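Local coordinates for glycoside hydrolase 15-related protein (Kribbella flavida, PDB 5Z3E), which hydrolyses the alpha-1,6-glucosidic linkage of isomaltose from its non-reducing end, yielding beta-D-glucose and D-glucose in the intracellular breakdown of a cyclic tetrasaccharide, at residues G314-L319 / L353-P358; R173-I178 / R226-S231; G253-W258 / D282-M287. The protein carries 1 engineered substitution. One frame throughout, in Å; residues are numbered along the deposited sequence.

In the fold
From the N terminus, the three contacts follow one another in series, none nested in or crossing another. Contact 2 first closes the chain between R173-I178, at the start of helix 175-188, and R226-S231, the loop leading into helix 231-248, with the rest of helix 175-188 and helix 206-220 inside the closure. Contact 3 joins strand 254-255 to the N-terminal end of helix 283-296; the 23 residues between its segments contain neither helix nor strand. Contact 1 pairs strands 315-316 and 356-357 across a connection that holds the rest of helix 317-329 and helix 333-344, and includes the engineered position inferred to be catalytic. Contacts 1 and 2 lie on opposite sides of the chain's centre, their centres 36 Å apart.

Contact 1. Residues G314-L319 / L353-P358; sequences GQWILL and LPAQVP. Engineered in segment 353-358: A355 (natural residue Glu).
Q315 and V357 face each other as an antiparallel hydrogen-bonded pair: Q315 N reaches V357 O at 2.9 Å, in the carbonyl plane, and V357 N returns a bond to Q315 O. The next pair, W316 and Q356, is non-hydrogen-bonded, and there the side chains do the packing. Q356 CB sits over the five-membered ring of W316, 3.7 Å from its centroid and 11° off the normal, a CH-pi contact. A355 O meets the same indole face, 3.5 Å from W316 CE3. With chi1 at 62°, Q356 CG lies between backbone N and carbonyl carbon, and the extended chain carries the amide above the ring plane on the CB side, out past the NE1/CZ2 rim, its plane 43° from the ring and NE2 3.5 Å from W316 CZ2. The strands form a short two-stranded antiparallel ladder in a largely helical GH15 enzyme, W316 being the N-cap residue of helix 317-329. A355, engineered from the Glu inferred to be the proton acceptor, directly precedes strand 356-357; its O accepts from I317 N at 3.3 Å, the donor tilted from the carbonyl plane, and its CB is 4.0 Å from W316 CZ3. On the dense side I317 CD1 presses against P354 O at 3.6 Å, with W342 of helix 333-344 touching both I317 and V357. The hydrated parts are looser. At the indole rim a water accepts from W316 NE1 at 2.9 Å and weakly from Q356 NE2; separately, at the start of helix 317-329, another bridges A355 O to L318 N. The chain leaves the strand at exposed P358.

Contact 2. Residues R173-I178 / R226-S231; sequences RWRAGI and RSAPWS
R175 lays one face of its guanidinium over the methyl of A228, with NH2 3.4 Å from CB, while P229 CD comes to the edge near the guanidinium plane, 3.7 Å from NH2. The A228 methyl is covered from a second direction, since W230 of the same beta turn (A228 to S231) folds its ring back over that CB, which stands 3.4 Å above the ring plane near its centre. R175 and W230 run antiparallel alongside one another, planes 74° apart, with R175 NE 3.9 Å from W230 CZ2. The bend at chi2 (67°) of R175 turns its chain toward the loop. I178, one helical turn on, sets CG2 against W230 CZ2, also at 3.9 Å. A lysine in place of R175 would probably cover A228 less well and leave D179 without its directed NE partner. The R175 charge is met by D179, next along its own helix, whose OD1 also takes W230 NE1; a water accepts from R175 NH2 at 2.9 Å while donating weakly to S227 O. The contact is thus mostly a charged guanidinium in van der Waals touch with the loop, I178 and W230 being its one apolar pair, and its polar linkage is indirect, through D179 and the water.

Contact 3. Residues G253-W258 / D282-M287; sequences GHLVKW and DDVAAM
The backbones of H254 and M287 come closest, with CA atoms 5.1 Å apart, where strand 254-255 meets the N-terminal end of helix 283-296. The carbonyl of G253 does most of the touching: its O lies 3.4 Å from V284 CA in a CH...O contact with an angle at the hydrogen of 161°, and 3.2 Å from M287 CB. One oxygen is thus set between two residues a helical turn apart. G253 has phi at 84°, where a side chain would jam against the preceding carbonyl. V284 adds its own branches: CG1, anti to the backbone N (chi1 169°), packs on L255 CG at 3.9 Å, the two side chains crossing at about a right angle, while CG2 lies 3.6 Å from G253 O. H254 contributes only its CB, 3.8 Å from M287 O; its ring turns the other way, and ND1 donates to L255 O at 2.8 Å, almost in the ring plane but from above the carbonyl plane. The helix start is fixed by D282, the N-cap residue, whose OD1 accepts from V284 N at 2.9 Å. Just past the segment, T288 OG1 receives L255 N and is also bonded to V284 O, a polar link between strand and helix. L255 continues inward onto V250 and C271, so the 250-251/254-255 hairpin, which follows helix 231-248, rests against the N-terminal end of helix 283-296 near the protein surface.

Contact 1. Residues G314-L319 / L353-P358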
# COMPACT_ATOMS: atom_id res chain seq x y z
N GLY A 314 -0.71 16.44 7.89
CA GLY A 314 -1.28 15.85 9.08
C GLY A 314 -0.83 14.43 9.34
O GLY A 314 0.13 13.95 8.75
N GLN A 315 -1.51 13.79 10.27
CA GLN A 315 -1.17 12.48 10.80
C GLN A 315 -2.05 11.43 10.14
O GLN A 315 -3.28 11.53 10.20
CB GLN A 315 -1.38 12.46 12.31
CG GLN A 315 -0.49 13.44 13.05
CD GLN A 315 -1.04 13.75 14.43
OE1 GLN A 315 -2.12 14.33 14.52
NE2 GLN A 315 -0.31 13.40 15.48
N TRP A 316 -1.42 10.44 9.50
CA TRP A 316 -2.14 9.50 8.65
C TRP A 316 -2.43 8.20 9.37
O TRP A 316 -1.53 7.48 9.83
CB TRP A 316 -1.33 9.24 7.38
CG TRP A 316 -1.45 10.38 6.40
CD1 TRP A 316 -1.03 11.68 6.54
CD2 TRP A 316 -2.11 10.31 5.13
NE1 TRP A 316 -1.40 12.41 5.43
CE2 TRP A 316 -2.05 11.59 4.56
CE3 TRP A 316 -2.71 9.27 4.42
CZ2 TRP A 316 -2.56 11.85 3.30
CZ3 TRP A 316 -3.23 9.54 3.19
CH2 TRP A 316 -3.15 10.82 2.63
N ILE A 317 -3.72 7.82 9.40
CA ILE A 317 -4.16 6.60 10.04
C ILE A 317 -3.41 5.40 9.47
O ILE A 317 -2.95 4.52 10.21
CB ILE A 317 -5.68 6.43 9.94
CG1 ILE A 317 -6.43 7.31 10.97
CG2 ILE A 317 -6.09 4.99 10.14
CD1 ILE A 317 -6.25 8.79 10.84
N LEU A 318 -3.31 5.32 8.13
CA LEU A 318 -2.72 4.14 7.51
C LEU A 318 -1.26 3.99 7.88
O LEU A 318 -0.75 2.88 7.93
CB LEU A 318 -2.97 4.17 5.99
CG LEU A 318 -2.22 5.20 5.18
CD1 LEU A 318 -0.87 4.67 4.73
CD2 LEU A 318 -3.02 5.65 3.98
N LEU A 319 -0.56 5.11 8.11
CA LEU A 319 0.84 5.07 8.47
C LEU A 319 1.03 4.71 9.94
O LEU A 319 1.98 3.99 10.27
CB LEU A 319 1.55 6.36 8.12
CG LEU A 319 1.66 6.67 6.63
CD1 LEU A 319 2.38 7.99 6.43
CD2 LEU A 319 2.38 5.54 5.88
N LEU A 353 -13.09 6.23 9.54
CA LEU A 353 -11.72 6.67 9.73
C LEU A 353 -11.30 7.56 8.59
O LEU A 353 -11.43 7.17 7.41
CB LEU A 353 -10.76 5.47 9.81
CG LEU A 353 -10.87 4.63 11.08
CD1 LEU A 353 -10.14 3.33 10.89
CD2 LEU A 353 -10.34 5.38 12.28
N PRO A 354 -10.79 8.74 8.88
CA PRO A 354 -10.31 9.64 7.84
C PRO A 354 -8.98 9.17 7.28
O PRO A 354 -8.29 8.32 7.87
CB PRO A 354 -10.11 10.96 8.56
CG PRO A 354 -9.81 10.54 9.91
CD PRO A 354 -10.60 9.30 10.22
N ALA A 355 -8.57 9.78 6.16
CA ALA A 355 -7.21 9.57 5.68
C ALA A 355 -6.18 10.07 6.70
O ALA A 355 -5.17 9.43 6.96
CB ALA A 355 -7.01 10.27 4.36
N GLN A 356 -6.44 11.26 7.25
CA GLN A 356 -5.51 11.92 8.15
C GLN A 356 -6.27 12.83 9.07
O GLN A 356 -7.43 13.16 8.78
CB GLN A 356 -4.47 12.71 7.38
CG GLN A 356 -5.04 13.86 6.54
CD GLN A 356 -3.97 14.73 5.95
OE1 GLN A 356 -3.17 15.35 6.67
NE2 GLN A 356 -3.89 14.77 4.62
N VAL A 357 -5.61 13.23 10.14
CA VAL A 357 -6.17 14.20 11.11
C VAL A 357 -5.16 15.29 11.35
O VAL A 357 -3.96 15.09 11.22
CB VAL A 357 -6.55 13.52 12.42
CG1 VAL A 357 -7.73 12.57 12.21
CG2 VAL A 357 -5.40 12.85 13.11
N PRO A 358 -5.63 16.47 11.78
CA PRO A 358 -4.75 17.64 11.91
C PRO A 358 -4.31 17.93 13.33
O PRO A 358 -4.00 19.09 13.62
CB PRO A 358 -5.64 18.73 11.38
CG PRO A 358 -7.01 18.39 11.89
CD PRO A 358 -7.06 16.86 11.72
O HOH W 1 -0.67 15.11 4.56
O HOH W 2 -4.92 6.80 6.42

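Contact 2. Residues R173-I178 / R226-S231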
# COMPACT_ATOMS: atom_id res chain seq x y z
N ARG A 173 -7.19 -19.05 -10.99
CA ARG A 173 -8.31 -18.11 -11.14
C ARG A 173 -7.85 -16.72 -11.57
O ARG A 173 -8.59 -16.04 -12.29
CB ARG A 173 -9.05 -18.03 -9.79
CG ARG A 173 -10.17 -17.00 -9.68
CD ARG A 173 -10.96 -17.22 -8.43
NE ARG A 173 -11.93 -16.16 -8.23
CZ ARG A 173 -12.69 -16.04 -7.14
NH1 ARG A 173 -12.60 -16.95 -6.18
NH2 ARG A 173 -13.52 -15.02 -6.99
N TRP A 174 -6.67 -16.30 -11.11
CA TRP A 174 -6.17 -14.94 -11.33
C TRP A 174 -4.84 -14.92 -12.08
O TRP A 174 -4.22 -13.87 -12.23
CB TRP A 174 -6.03 -14.21 -9.98
CG TRP A 174 -7.33 -14.12 -9.24
CD1 TRP A 174 -8.45 -13.48 -9.64
CD2 TRP A 174 -7.64 -14.68 -7.95
NE1 TRP A 174 -9.45 -13.59 -8.70
CE2 TRP A 174 -8.96 -14.33 -7.65
CE3 TRP A 174 -6.94 -15.46 -7.02
CZ2 TRP A 174 -9.58 -14.69 -6.45
CZ3 TRP A 174 -7.57 -15.83 -5.86
CH2 TRP A 174 -8.87 -15.45 -5.58
N ARG A 175 -4.39 -16.07 -12.57
CA ARG A 175 -3.04 -16.22 -13.09
C ARG A 175 -2.77 -15.35 -14.31
O ARG A 175 -1.67 -14.80 -14.43
CB ARG A 175 -2.77 -17.69 -13.39
CG ARG A 175 -1.49 -17.96 -14.19
CD ARG A 175 -0.22 -17.63 -13.41
NE ARG A 175 0.95 -17.98 -14.22
CZ ARG A 175 1.41 -19.21 -14.39
NH1 ARG A 175 0.96 -20.21 -13.64
NH2 ARG A 175 2.36 -19.44 -15.29
N ALA A 176 -3.70 -15.26 -15.26
CA ALA A 176 -3.39 -14.51 -16.47
C ALA A 176 -3.19 -13.03 -16.14
O ALA A 176 -2.37 -12.36 -16.78
CB ALA A 176 -4.41 -14.75 -17.55
N GLY A 177 -3.89 -12.51 -15.14
CA GLY A 177 -3.65 -11.15 -14.68
C GLY A 177 -2.32 -11.01 -13.93
O GLY A 177 -1.58 -10.05 -14.15
N ILE A 178 -2.02 -12.00 -13.10
CA ILE A 178 -0.69 -12.07 -12.48
C ILE A 178 0.40 -12.00 -13.53
O ILE A 178 1.39 -11.27 -13.36
CB ILE A 178 -0.59 -13.35 -11.61
CG1 ILE A 178 -1.45 -13.20 -10.34
CG2 ILE A 178 0.86 -13.68 -11.29
CD1 ILE A 178 -1.65 -14.48 -9.57
N ARG A 226 5.28 -22.51 -9.26
CA ARG A 226 6.63 -23.05 -9.45
C ARG A 226 7.01 -23.25 -10.90
O ARG A 226 8.20 -23.25 -11.23
CB ARG A 226 6.79 -24.36 -8.67
CG ARG A 226 5.88 -25.49 -9.12
CD ARG A 226 5.85 -26.63 -8.10
NE ARG A 226 6.92 -27.54 -8.38
CZ ARG A 226 7.33 -28.49 -7.54
NH1 ARG A 226 6.76 -28.61 -6.34
NH2 ARG A 226 8.30 -29.30 -7.95
N SER A 227 6.03 -23.47 -11.77
CA SER A 227 6.31 -23.75 -13.16
C SER A 227 6.11 -22.54 -14.06
O SER A 227 6.24 -22.64 -15.28
CB SER A 227 5.48 -24.93 -13.68
OG SER A 227 5.67 -26.08 -12.90
N ALA A 228 5.80 -21.38 -13.48
CA ALA A 228 5.61 -20.20 -14.31
C ALA A 228 6.90 -19.87 -15.03
O ALA A 228 7.99 -20.01 -14.46
CB ALA A 228 5.19 -19.02 -13.46
N PRO A 229 6.83 -19.38 -16.27
CA PRO A 229 8.06 -19.11 -17.01
C PRO A 229 8.95 -18.07 -16.36
O PRO A 229 10.17 -18.08 -16.56
CB PRO A 229 7.56 -18.64 -18.39
CG PRO A 229 6.18 -18.45 -18.23
CD PRO A 229 5.62 -19.18 -17.09
N TRP A 230 8.36 -17.17 -15.59
CA TRP A 230 9.05 -16.08 -14.92
C TRP A 230 9.47 -16.43 -13.49
O TRP A 230 9.98 -15.55 -12.79
CB TRP A 230 8.16 -14.83 -14.93
CG TRP A 230 6.70 -15.07 -14.64
CD1 TRP A 230 5.67 -14.97 -15.53
CD2 TRP A 230 6.09 -15.45 -13.39
NE1 TRP A 230 4.48 -15.22 -14.94
CE2 TRP A 230 4.70 -15.53 -13.62
CE3 TRP A 230 6.57 -15.72 -12.11
CZ2 TRP A 230 3.80 -15.87 -12.62
CZ3 TRP A 230 5.67 -16.06 -11.13
CH2 TRP A 230 4.30 -16.13 -11.39
N SER A 231 9.28 -17.67 -13.04
CA SER A 231 9.52 -18.00 -11.65
C SER A 231 10.91 -17.56 -11.16
O SER A 231 11.02 -16.83 -10.18
CB SER A 231 9.33 -19.51 -11.43
OG SER A 231 9.64 -19.87 -10.12
O HOH W 3 3.22 -22.08 -16.27

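Contact 3. Residues G253-W258 / D282-M287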
# COMPACT_ATOMS: atom_id res chain seq x y z
N GLY A 253 22.33 3.52 8.93
CA GLY A 253 21.68 2.32 9.42
C GLY A 253 20.20 2.18 9.13
O GLY A 253 19.63 1.14 9.47
N HIS A 254 19.56 3.19 8.54
CA HIS A 254 18.13 3.13 8.28
C HIS A 254 17.83 3.26 6.80
O HIS A 254 18.59 3.88 6.03
CB HIS A 254 17.34 4.23 9.05
CG HIS A 254 17.80 5.62 8.79
ND1 HIS A 254 17.45 6.35 7.67
CD2 HIS A 254 18.58 6.46 9.53
CE1 HIS A 254 18.00 7.55 7.73
NE2 HIS A 254 18.69 7.64 8.83
N LEU A 255 16.70 2.71 6.37
CA LEU A 255 16.20 2.99 5.03
C LEU A 255 15.93 4.48 4.89
O LEU A 255 15.67 5.20 5.87
CB LEU A 255 14.91 2.21 4.77
CG LEU A 255 15.05 0.68 4.78
CD1 LEU A 255 13.69 0.03 4.73
CD2 LEU A 255 15.89 0.19 3.62
N VAL A 256 15.97 4.95 3.64
CA VAL A 256 15.67 6.33 3.30
C VAL A 256 14.55 6.40 2.27
O VAL A 256 14.21 5.42 1.62
CB VAL A 256 16.91 7.10 2.83
CG1 VAL A 256 17.91 7.22 3.98
CG2 VAL A 256 17.53 6.44 1.62
N LYS A 257 14.01 7.61 2.14
CA LYS A 257 12.82 7.86 1.37
C LYS A 257 12.98 7.50 -0.11
O LYS A 257 12.10 6.84 -0.70
CB LYS A 257 12.49 9.33 1.61
CG LYS A 257 11.42 9.90 0.86
CD LYS A 257 11.01 11.25 1.46
CE LYS A 257 10.13 11.90 0.56
NZ LYS A 257 8.86 11.35 0.56
N TRP A 258 14.05 7.94 -0.73
CA TRP A 258 14.37 7.56 -2.10
C TRP A 258 15.86 7.34 -2.19
O TRP A 258 16.65 7.79 -1.36
CB TRP A 258 13.84 8.57 -3.13
CG TRP A 258 14.33 9.99 -3.06
CD1 TRP A 258 15.58 10.45 -3.35
CD2 TRP A 258 13.53 11.15 -2.79
NE1 TRP A 258 15.60 11.83 -3.27
CE2 TRP A 258 14.36 12.28 -2.94
CE3 TRP A 258 12.20 11.35 -2.47
CZ2 TRP A 258 13.88 13.58 -2.78
CZ3 TRP A 258 11.74 12.64 -2.30
CH2 TRP A 258 12.57 13.73 -2.46
N ASP A 282 16.02 -7.37 11.88
CA ASP A 282 17.24 -6.86 11.30
C ASP A 282 17.59 -5.49 11.90
O ASP A 282 16.69 -4.70 12.20
CB ASP A 282 17.07 -6.74 9.79
CG ASP A 282 18.38 -6.55 9.07
OD1 ASP A 282 18.78 -5.39 8.86
OD2 ASP A 282 18.97 -7.59 8.69
N ASP A 283 18.89 -5.18 12.01
CA ASP A 283 19.25 -3.86 12.49
C ASP A 283 18.65 -2.73 11.65
O ASP A 283 18.26 -1.70 12.20
CB ASP A 283 20.77 -3.68 12.56
CG ASP A 283 21.48 -4.55 13.58
OD1 ASP A 283 20.82 -5.17 14.42
OD2 ASP A 283 22.73 -4.59 13.49
N VAL A 284 18.58 -2.92 10.33
CA VAL A 284 18.02 -1.89 9.49
C VAL A 284 16.53 -1.71 9.75
O VAL A 284 16.00 -0.60 9.71
CB VAL A 284 18.32 -2.16 8.01
CG1 VAL A 284 17.53 -1.24 7.08
CG2 VAL A 284 19.83 -2.02 7.76
N ALA A 285 15.83 -2.81 10.05
CA ALA A 285 14.43 -2.70 10.43
C ALA A 285 14.27 -1.89 11.71
O ALA A 285 13.44 -0.99 11.79
CB ALA A 285 13.83 -4.08 10.57
N ALA A 286 15.05 -2.24 12.73
CA ALA A 286 14.96 -1.54 14.01
C ALA A 286 15.29 -0.06 13.83
O ALA A 286 14.61 0.81 14.38
CB ALA A 286 15.88 -2.20 15.02
N MET A 287 16.36 0.23 13.10
CA MET A 287 16.77 1.62 12.93
C MET A 287 15.75 2.40 12.12
O MET A 287 15.54 3.60 12.36
CB MET A 287 18.14 1.69 12.28
CG MET A 287 19.28 1.18 13.21
SD MET A 287 19.64 2.15 14.57
CE MET A 287 19.61 3.55 13.79